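Local atomic coordinates of uncharacterized protein TP-0789 domain-containing protein (Desulfovibrio piger ATCC 29098, PDB entry 4Z48), a protein that is of unknown function but, as a DUF1329 member with a LolA-like fold, probably handles lipids or lipoproteins in the bacterial cell envelope. Residues D23-S28 / S51-K56; S120-Q125 / T161-Q166; D131-L136 / L151-K156. All coordinates share one frame; numbering follows the deposited sequence.

Interaction 1. Residues D23-S28 / S51-K56; sequences DTSQDS and SKHFGK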
loop_
_atom_site.group_PDB
_atom_site.type_symbol
_atom_site.label_atom_id
_atom_site.label_comp_id
_atom_site.label_asym_id
_atom_site.label_seq_id
_atom_site.Cartn_x
_atom_site.Cartn_y
_atom_site.Cartn_z
ATOM N N ASP A 23 -8.444 -10.225 2.850
ATOM C CA ASP A 23 -8.887 -9.915 1.488
ATOM C C ASP A 23 -9.205 -11.206 0.697
ATOM O O ASP A 23 -8.313 -11.806 0.098
ATOM C CB ASP A 23 -7.852 -9.042 0.750
ATOM C CG ASP A 23 -8.305 -8.607 -0.643
ATOM O OD1 ASP A 23 -9.510 -8.746 -0.946
ATOM O OD2 ASP A 23 -7.434 -8.145 -1.445
ATOM N N THR A 24 -10.502 -11.589 0.663
ATOM C CA THR A 24 -10.977 -12.817 0.011
ATOM C C THR A 24 -11.434 -12.533 -1.446
ATOM O O THR A 24 -11.915 -13.430 -2.144
ATOM C CB THR A 24 -12.103 -13.416 0.863
ATOM O OG1 THR A 24 -13.127 -12.429 1.049
ATOM C CG2 THR A 24 -11.611 -13.912 2.232
ATOM N N SER A 25 -11.294 -11.289 -1.885
ATOM C CA SER A 25 -11.730 -10.834 -3.212
ATOM C C SER A 25 -10.847 -11.308 -4.349
ATOM O O SER A 25 -9.676 -11.594 -4.126
ATOM C CB SER A 25 -11.799 -9.313 -3.260
ATOM O OG SER A 25 -10.533 -8.701 -3.422
ATOM N N GLN A 26 -11.394 -11.295 -5.589
ATOM C CA GLN A 26 -10.660 -11.607 -6.820
ATOM C C GLN A 26 -10.335 -10.319 -7.568
ATOM O O GLN A 26 -9.351 -10.273 -8.297
ATOM C CB GLN A 26 -11.432 -12.588 -7.718
ATOM C CG GLN A 26 -11.200 -14.074 -7.334
ATOM C CD GLN A 26 -9.734 -14.495 -7.344
ATOM O OE1 GLN A 26 -9.113 -14.732 -6.295
ATOM N NE2 GLN A 26 -9.138 -14.577 -8.526
ATOM N N ASP A 27 -11.158 -9.274 -7.394
ATOM C CA ASP A 27 -10.891 -7.975 -8.007
ATOM C C ASP A 27 -11.569 -6.878 -7.187
ATOM O O ASP A 27 -12.383 -7.175 -6.308
ATOM C CB ASP A 27 -11.332 -7.953 -9.488
ATOM C CG ASP A 27 -12.815 -7.837 -9.764
ATOM O OD1 ASP A 27 -13.475 -6.994 -9.127
ATOM O OD2 ASP A 27 -13.285 -8.491 -10.708
ATOM N N SER A 28 -11.187 -5.639 -7.424
ATOM C CA SER A 28 -11.778 -4.487 -6.755
ATOM C C SER A 28 -11.638 -3.203 -7.566
ATOM O O SER A 28 -10.734 -3.040 -8.390
ATOM C CB SER A 28 -11.148 -4.268 -5.378
ATOM O OG SER A 28 -9.759 -4.027 -5.479
ATOM N N SER A 51 -8.019 -3.375 -9.497
ATOM C CA SER A 51 -7.101 -4.443 -9.074
ATOM C C SER A 51 -7.704 -5.776 -9.384
ATOM O O SER A 51 -8.926 -5.890 -9.377
ATOM C CB SER A 51 -6.770 -4.360 -7.582
ATOM O OG SER A 51 -6.549 -3.025 -7.166
ATOM N N LYS A 52 -6.869 -6.776 -9.673
ATOM C CA LYS A 52 -7.327 -8.112 -9.970
ATOM C C LYS A 52 -6.221 -9.106 -9.664
ATOM O O LYS A 52 -5.053 -8.832 -9.953
ATOM C CB LYS A 52 -7.792 -8.214 -11.438
ATOM C CG LYS A 52 -8.483 -9.532 -11.783
ATOM C CD LYS A 52 -8.904 -9.573 -13.236
ATOM C CE LYS A 52 -9.533 -10.899 -13.547
ATOM N NZ LYS A 52 -10.096 -10.922 -14.920
ATOM N N HIS A 53 -6.592 -10.246 -9.044
ATOM C CA HIS A 53 -5.666 -11.325 -8.711
ATOM C C HIS A 53 -5.322 -12.106 -9.955
ATOM O O HIS A 53 -6.129 -12.185 -10.896
ATOM C CB HIS A 53 -6.242 -12.232 -7.603
ATOM C CG HIS A 53 -6.121 -11.593 -6.258
ATOM N ND1 HIS A 53 -7.001 -10.617 -5.844
ATOM C CD2 HIS A 53 -5.128 -11.693 -5.344
ATOM C CE1 HIS A 53 -6.573 -10.220 -4.655
ATOM N NE2 HIS A 53 -5.433 -10.813 -4.328
ATOM N N PHE A 54 -4.061 -12.561 -10.012
ATOM C CA PHE A 54 -3.459 -13.307 -11.125
ATOM C C PHE A 54 -2.527 -14.386 -10.581
ATOM O O PHE A 54 -2.209 -14.377 -9.395
ATOM C CB PHE A 54 -2.668 -12.350 -12.059
ATOM C CG PHE A 54 -3.498 -11.532 -13.024
ATOM C CD1 PHE A 54 -4.017 -10.298 -12.648
ATOM C CD2 PHE A 54 -3.728 -11.979 -14.321
ATOM C CE1 PHE A 54 -4.766 -9.530 -13.545
ATOM C CE2 PHE A 54 -4.483 -11.214 -15.217
ATOM C CZ PHE A 54 -4.986 -9.990 -14.826
ATOM N N GLY A 55 -2.068 -15.271 -11.455
ATOM C CA GLY A 55 -1.125 -16.323 -11.097
ATOM C C GLY A 55 -1.724 -17.699 -10.903
ATOM O O GLY A 55 -2.947 -17.852 -10.814
ATOM N N LYS A 56 -0.826 -18.706 -10.798
ATOM C CA LYS A 56 -1.118 -20.130 -10.619
ATOM C C LYS A 56 -2.113 -20.388 -9.487
ATOM O O LYS A 56 -3.004 -21.227 -9.651
ATOM C CB LYS A 56 0.180 -20.912 -10.359
HETATM O O HOH W 1 -9.284 -1.260 -6.564
#

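Interaction 2. Residues S120-Q125 / T161-Q166; sequences SNEDIQ and TQYSRQ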
loop_
_atom_site.group_PDB
_atom_site.type_symbol
_atom_site.label_atom_id
_atom_site.label_comp_id
_atom_site.label_asym_id
_atom_site.label_seq_id
_atom_site.Cartn_x
_atom_site.Cartn_y
_atom_site.Cartn_z
ATOM N N SER A 120 5.735 6.407 -0.995
ATOM C CA SER A 120 6.777 6.093 -1.960
ATOM C C SER A 120 6.190 5.184 -3.018
ATOM O O SER A 120 5.134 4.615 -2.777
ATOM C CB SER A 120 7.950 5.408 -1.271
ATOM O OG SER A 120 8.633 6.286 -0.392
ATOM N N ASN A 121 6.879 5.001 -4.167
ATOM C CA ASN A 121 6.398 4.080 -5.209
ATOM C C ASN A 121 6.265 2.635 -4.664
ATOM O O ASN A 121 5.313 1.925 -5.006
ATOM C CB ASN A 121 7.336 4.099 -6.426
ATOM C CG ASN A 121 7.327 5.411 -7.148
ATOM O OD1 ASN A 121 6.298 6.066 -7.246
ATOM N ND2 ASN A 121 8.485 5.832 -7.638
ATOM N N GLU A 122 7.165 2.233 -3.763
ATOM C CA GLU A 122 7.106 0.884 -3.191
ATOM C C GLU A 122 5.908 0.704 -2.247
ATOM O O GLU A 122 5.446 -0.410 -2.116
ATOM C CB GLU A 122 8.408 0.493 -2.482
ATOM C CG GLU A 122 8.703 1.226 -1.177
ATOM C CD GLU A 122 9.882 0.631 -0.419
ATOM O OE1 GLU A 122 9.901 -0.600 -0.182
ATOM O OE2 GLU A 122 10.789 1.410 -0.056
ATOM N N ASP A 123 5.379 1.791 -1.658
ATOM C CA ASP A 123 4.215 1.742 -0.772
ATOM C C ASP A 123 2.925 1.361 -1.521
ATOM O O ASP A 123 1.955 0.952 -0.879
ATOM C CB ASP A 123 4.029 3.083 -0.056
ATOM C CG ASP A 123 5.155 3.452 0.889
ATOM O OD1 ASP A 123 5.816 2.542 1.413
ATOM O OD2 ASP A 123 5.347 4.651 1.134
ATOM N N ILE A 124 2.926 1.489 -2.873
ATOM C CA ILE A 124 1.802 1.210 -3.760
ATOM C C ILE A 124 1.690 -0.305 -4.098
ATOM O O ILE A 124 0.631 -0.736 -4.521
ATOM C CB ILE A 124 1.929 2.119 -5.016
ATOM C CG1 ILE A 124 1.787 3.624 -4.646
ATOM C CG2 ILE A 124 1.012 1.737 -6.154
ATOM C CD1 ILE A 124 0.740 3.997 -3.661
ATOM N N GLN A 125 2.731 -1.110 -3.858
ATOM C CA GLN A 125 2.660 -2.573 -4.064
ATOM C C GLN A 125 1.961 -3.289 -2.872
ATOM O O GLN A 125 1.575 -2.629 -1.902
ATOM C CB GLN A 125 4.059 -3.155 -4.251
ATOM C CG GLN A 125 4.836 -2.525 -5.402
ATOM C CD GLN A 125 6.328 -2.653 -5.230
ATOM O OE1 GLN A 125 6.859 -2.941 -4.144
ATOM N NE2 GLN A 125 7.041 -2.384 -6.296
ATOM N N THR A 161 14.265 -2.382 -0.474
ATOM C CA THR A 161 13.306 -1.531 0.256
ATOM C C THR A 161 14.055 -0.405 0.939
ATOM O O THR A 161 15.234 -0.553 1.246
ATOM C CB THR A 161 12.488 -2.389 1.293
ATOM O OG1 THR A 161 11.642 -1.539 2.076
ATOM C CG2 THR A 161 13.374 -3.212 2.224
ATOM N N GLN A 162 13.385 0.716 1.196
ATOM C CA GLN A 162 14.069 1.799 1.902
ATOM C C GLN A 162 13.970 1.577 3.432
ATOM O O GLN A 162 14.622 2.279 4.207
ATOM C CB GLN A 162 13.435 3.153 1.514
ATOM C CG GLN A 162 12.099 3.382 2.159
ATOM C CD GLN A 162 11.369 4.562 1.594
ATOM O OE1 GLN A 162 10.557 4.419 0.678
ATOM N NE2 GLN A 162 11.633 5.745 2.149
ATOM N N TYR A 163 13.122 0.632 3.859
ATOM C CA TYR A 163 12.869 0.467 5.278
ATOM C C TYR A 163 13.704 -0.621 5.933
ATOM O O TYR A 163 14.005 -1.642 5.319
ATOM C CB TYR A 163 11.385 0.182 5.535
ATOM C CG TYR A 163 10.455 1.137 4.825
ATOM C CD1 TYR A 163 10.435 2.492 5.147
ATOM C CD2 TYR A 163 9.610 0.692 3.810
ATOM C CE1 TYR A 163 9.540 3.371 4.529
ATOM C CE2 TYR A 163 8.736 1.573 3.153
ATOM C CZ TYR A 163 8.728 2.912 3.498
ATOM O OH TYR A 163 7.835 3.731 2.859
ATOM N N SER A 164 14.071 -0.376 7.186
ATOM C CA SER A 164 14.836 -1.337 7.977
ATOM C C SER A 164 13.883 -2.175 8.809
ATOM O O SER A 164 14.176 -3.342 9.089
ATOM C CB SER A 164 15.837 -0.631 8.881
ATOM O OG SER A 164 15.157 0.274 9.734
ATOM N N ARG A 165 12.751 -1.570 9.221
ATOM C CA ARG A 165 11.770 -2.253 10.063
ATOM C C ARG A 165 10.503 -1.413 10.168
ATOM O O ARG A 165 10.525 -0.187 9.991
ATOM C CB ARG A 165 12.371 -2.567 11.453
ATOM C CG ARG A 165 12.002 -1.638 12.604
ATOM C CD ARG A 165 12.886 -1.865 13.809
ATOM N NE ARG A 165 13.177 -0.582 14.443
ATOM C CZ ARG A 165 12.481 -0.082 15.452
ATOM N NH1 ARG A 165 11.479 -0.773 15.980
ATOM N NH2 ARG A 165 12.792 1.107 15.954
ATOM N N GLN A 166 9.392 -2.099 10.381
ATOM C CA GLN A 166 8.076 -1.525 10.516
ATOM C C GLN A 166 7.374 -2.072 11.745
ATOM O O GLN A 166 7.306 -3.291 11.925
ATOM C CB GLN A 166 7.217 -1.795 9.270
ATOM C CG GLN A 166 7.837 -1.189 7.983
ATOM C CD GLN A 166 7.100 -1.627 6.754
ATOM O OE1 GLN A 166 6.190 -2.466 6.805
ATOM N NE2 GLN A 166 7.439 -1.019 5.629
#

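Interaction 3. Residues D131-L136 / L151-K156; sequences DEYDYL and LERTPK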
loop_
_atom_site.group_PDB
_atom_site.type_symbol
_atom_site.label_atom_id
_atom_site.label_comp_id
_atom_site.label_asym_id
_atom_site.label_seq_id
_atom_site.Cartn_x
_atom_site.Cartn_y
_atom_site.Cartn_z
ATOM N N ASP A 131 5.910 -13.593 3.120
ATOM C CA ASP A 131 7.232 -14.226 3.073
ATOM C C ASP A 131 8.372 -13.261 2.660
ATOM O O ASP A 131 9.511 -13.700 2.472
ATOM C CB ASP A 131 7.193 -15.479 2.181
ATOM C CG ASP A 131 6.334 -16.608 2.753
ATOM O OD1 ASP A 131 6.507 -16.952 3.950
ATOM O OD2 ASP A 131 5.510 -17.164 2.000
ATOM N N GLU A 132 8.114 -11.961 2.630
ATOM C CA GLU A 132 9.196 -11.026 2.348
ATOM C C GLU A 132 9.816 -10.511 3.664
ATOM O O GLU A 132 10.854 -9.839 3.629
ATOM C CB GLU A 132 8.732 -9.870 1.454
ATOM C CG GLU A 132 8.450 -10.285 0.020
ATOM C CD GLU A 132 8.424 -9.161 -0.995
ATOM O OE1 GLU A 132 7.829 -8.098 -0.703
ATOM O OE2 GLU A 132 8.954 -9.369 -2.111
ATOM N N TYR A 133 9.240 -10.918 4.821
ATOM C CA TYR A 133 9.646 -10.417 6.138
ATOM C C TYR A 133 9.848 -11.463 7.225
ATOM O O TYR A 133 9.296 -12.544 7.178
ATOM C CB TYR A 133 8.544 -9.447 6.665
ATOM C CG TYR A 133 8.140 -8.363 5.694
ATOM C CD1 TYR A 133 7.114 -8.570 4.773
ATOM C CD2 TYR A 133 8.774 -7.126 5.698
ATOM C CE1 TYR A 133 6.740 -7.573 3.867
ATOM C CE2 TYR A 133 8.404 -6.120 4.806
ATOM C CZ TYR A 133 7.404 -6.357 3.875
ATOM O OH TYR A 133 7.041 -5.373 2.983
ATOM N N ASP A 134 10.583 -11.068 8.260
ATOM C CA ASP A 134 10.747 -11.738 9.547
ATOM C C ASP A 134 9.869 -10.988 10.533
ATOM O O ASP A 134 9.846 -9.761 10.508
ATOM C CB ASP A 134 12.215 -11.710 9.982
ATOM C CG ASP A 134 13.096 -12.562 9.099
ATOM O OD1 ASP A 134 12.764 -13.748 8.903
ATOM O OD2 ASP A 134 14.080 -12.030 8.563
ATOM N N TYR A 135 9.162 -11.696 11.391
ATOM C CA TYR A 135 8.230 -11.066 12.321
ATOM C C TYR A 135 8.631 -11.185 13.758
ATOM O O TYR A 135 9.356 -12.094 14.133
ATOM C CB TYR A 135 6.824 -11.663 12.132
ATOM C CG TYR A 135 6.317 -11.479 10.718
ATOM C CD1 TYR A 135 5.745 -10.280 10.317
ATOM C CD2 TYR A 135 6.510 -12.466 9.754
ATOM C CE1 TYR A 135 5.349 -10.074 8.999
ATOM C CE2 TYR A 135 6.104 -12.280 8.438
ATOM C CZ TYR A 135 5.520 -11.079 8.065
ATOM O OH TYR A 135 5.139 -10.845 6.768
ATOM N N LEU A 136 8.080 -10.297 14.581
ATOM C CA LEU A 136 8.206 -10.380 16.029
ATOM C C LEU A 136 6.920 -9.809 16.701
ATOM O O LEU A 136 6.651 -8.605 16.649
ATOM C CB LEU A 136 9.487 -9.682 16.494
ATOM C CG LEU A 136 9.888 -9.741 17.963
ATOM C CD1 LEU A 136 10.200 -11.173 18.416
ATOM C CD2 LEU A 136 11.097 -8.832 18.197
ATOM N N LEU A 151 2.924 -5.759 16.147
ATOM C CA LEU A 151 3.635 -6.671 15.255
ATOM C C LEU A 151 4.748 -5.962 14.546
ATOM O O LEU A 151 4.480 -5.046 13.748
ATOM C CB LEU A 151 2.662 -7.264 14.188
ATOM C CG LEU A 151 3.272 -8.332 13.243
ATOM C CD1 LEU A 151 3.778 -9.549 14.034
ATOM C CD2 LEU A 151 2.250 -8.796 12.217
ATOM N N GLU A 152 5.986 -6.360 14.827
ATOM C CA GLU A 152 7.141 -5.806 14.139
ATOM C C GLU A 152 7.467 -6.692 12.970
ATOM O O GLU A 152 7.422 -7.925 13.107
ATOM C CB GLU A 152 8.368 -5.700 15.063
ATOM C CG GLU A 152 8.239 -4.683 16.185
ATOM C CD GLU A 152 9.533 -4.298 16.886
ATOM O OE1 GLU A 152 10.628 -4.654 16.386
ATOM O OE2 GLU A 152 9.450 -3.602 17.923
ATOM N N ARG A 153 7.803 -6.093 11.833
ATOM C CA ARG A 153 8.239 -6.868 10.676
ATOM C C ARG A 153 9.501 -6.227 10.108
ATOM O O ARG A 153 9.597 -5.014 10.055
ATOM C CB ARG A 153 7.125 -7.069 9.633
ATOM C CG ARG A 153 6.823 -5.929 8.706
ATOM C CD ARG A 153 5.792 -6.346 7.693
ATOM N NE ARG A 153 5.470 -5.228 6.816
ATOM C CZ ARG A 153 4.495 -5.233 5.916
ATOM N NH1 ARG A 153 3.708 -6.295 5.785
ATOM N NH2 ARG A 153 4.275 -4.166 5.164
ATOM N N THR A 154 10.501 -7.055 9.812
ATOM C CA THR A 154 11.796 -6.640 9.291
ATOM C C THR A 154 11.940 -7.272 7.918
ATOM O O THR A 154 11.697 -8.472 7.794
ATOM C CB THR A 154 12.925 -7.056 10.278
ATOM O OG1 THR A 154 12.665 -6.482 11.549
ATOM C CG2 THR A 154 14.288 -6.574 9.849
ATOM N N PRO A 155 12.364 -6.527 6.879
ATOM C CA PRO A 155 12.528 -7.166 5.575
ATOM C C PRO A 155 13.639 -8.199 5.620
ATOM O O PRO A 155 14.676 -7.992 6.274
ATOM C CB PRO A 155 12.885 -6.001 4.641
ATOM C CG PRO A 155 13.491 -4.962 5.536
ATOM C CD PRO A 155 12.700 -5.090 6.821
ATOM N N LYS A 156 13.404 -9.328 4.956
ATOM C CA LYS A 156 14.414 -10.388 4.825
ATOM C C LYS A 156 15.620 -9.846 4.069
ATOM O O LYS A 156 15.468 -8.959 3.216
ATOM C CB LYS A 156 13.824 -11.592 4.074
ATOM C CG LYS A 156 12.805 -12.353 4.893
ATOM C CD LYS A 156 12.510 -13.705 4.304
ATOM C CE LYS A 156 11.584 -14.497 5.203
ATOM N NZ LYS A 156 11.061 -15.689 4.492
HETATM O O HOH W 2 8.856 -16.826 5.682
HETATM O O HOH W 3 15.019 -9.598 9.073
HETATM O O HOH W 4 10.683 -8.122 12.981
HETATM O O HOH W 5 3.230 -8.966 6.489
#

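Interaction 1. Residues D23-S28 / S51-K56
Strand 27-38 and strand 41-54 run antiparallel here at the open end of a beta hairpin, with D27 and K52 forming a non-hydrogen-bonded pair (CA to CA 4.1 Å) and S28 and S51 the hydrogen-bonded pair next to it. The hairpin is part of the antiparallel beta structure of a LolA-like fold. The S28-S51 pair makes both of its backbone bonds, and a third, nearly straight one follows just before the first strand begins: H53 N reaches Q26 O at 2.9 Å with an N-H...O angle of 171°. The same carbonyl oxygen lies at the edge of the H53 ring, close to its plane, and takes a weak second bond from ND1, so one acceptor holds both the backbone and the imidazole of H53. With CG anti to its own carbonyl carbon (chi1 -77°), H53 turns its ring toward the loop 23-26. There its CE1 meets D23 OD2 tip to tip at 3.9 Å, a proximity that could favour a protonated imidazole. OD1 of D23 accepts from S25 N, closing an Asx turn, with the N above the carboxylate plane; S25 OG adds a second bond at 2.7 Å on the syn lone pair. Q26 bends at chi2 and brings its amide NE2 to within 3.8 Å of H53 CB. On the D27-K52 face, D27 CB packs against K52 CG while the polar ends part. The D27 carboxylate is taken by the backbone N atoms of V232, G233 and L234, and K52 NZ goes to L234 O and D236. On the other face, S28 OG lies 3.7 Å from S51 CB, and a water bonded to S28 OG at 3.0 Å also makes a weak bond to S51 OG.

Interaction 2. Residues S120-Q125 / T161-Q166
A short turn of helical backbone, 121-124, in the long loop between strand 101-104 and strand 133-143 meets an ST turn at 161-163, in which T161 OG1 accepts from Y163 N at the entrance to strand 163-171 of the LolA-like sheet. E122 carries the centre of the contact. From CB its chain enters the crowded position between the backbone N and the carbonyl carbon (chi1 70°) and then runs extended. CG leads the chain on toward the turn, and CD brings both carboxylate oxygens up to it. OE1 lies 3.0 Å from T161 OG1, while OE2 receives Q162 N on its syn lone pair at 3.0 Å, with an N-H...O angle of 162°. The carboxylate thus grips the turn by a backbone N-H next to the threonine hydroxyl. Beside it, D123 meets Y163 nearly coplanar with the ring, and the phenol OH donates to the syn lone pair of OD1. D123 OD2 accepts from S120 N in a straight bond, met from above the carboxylate plane, and also forms a salt bridge with K191, which bonds S120 OG as well. This positive charge probably keeps D123 ionised among largely buried neighbours. Q162 folds back over the tyrosine, its CG lying 3.4 Å above the plane of the Y163 ring, over the centre.

Interaction 3. Residues D131-L136 / L151-K156
Four backbone hydrogen bonds pair strand 133-136 with strand 151-155 in an antiparallel hairpin. D134 and T154 bond reciprocally, nearly along the C=O axes, L136 and E152 less evenly. A fifth, K156 N to E132 O at 2.9 Å, meets a carbonyl lone pair just beyond the strand ends. K156 then extends along the loop, where NZ bonds D131 O weakly at 3.2 Å and shares a water with D131 OD1. The main side-chain feature is the guanidinium of R153 lying flat on the ring of Y133, planes 3° apart and centres at 4.1 Å. CG of R153 takes the crowded position (chi1 79°) and the chain runs straight on, carrying CD to 3.6 Å from the centroid of the Y133 ring in a CH-pi contact and CZ over the same face in a cation-pi contact. NE bonds Q166 OE1, and NH1 bonds L127 O and, at 2.8 Å, a water that also donates to Y135 OH. Y135 OH also bonds V130 O. Y135 runs alongside R153, its CE1 3.5 Å from R153 CB, and its CB packs on L151 CD1. On the D134-T154 face, another water joins D134 O to T154 OG1. Buried yet charged, R153 is thus held by stacking on one face and hydrogen bonds at its edges, which fix its orientation and probably offset both its desolvation and the nearby positive charge of R177.

Following helix 8-20, the chain enters interaction 1, which closes the loop of strands 27-38 and 41-54 at the open end of their hairpin before the others begin. Interaction 2 opens at 120-125 and closes at 161-166, tying the long loop between strands 101-104 and 133-143 to the start of strand 163-171. Interaction 3, pairing 131-136 with 151-156, is nested inside as a second hairpin. Strand 163-171 continues the pairing beyond that hairpin: interactions 2 and 3 touch, with Q166 O 2.8 Å from R153 N, a probable hydrogen bond to strand 146-155. Interaction 1 stands apart, its centre about 22 Å from that of interaction 2, on the opposite side of the chain's centre.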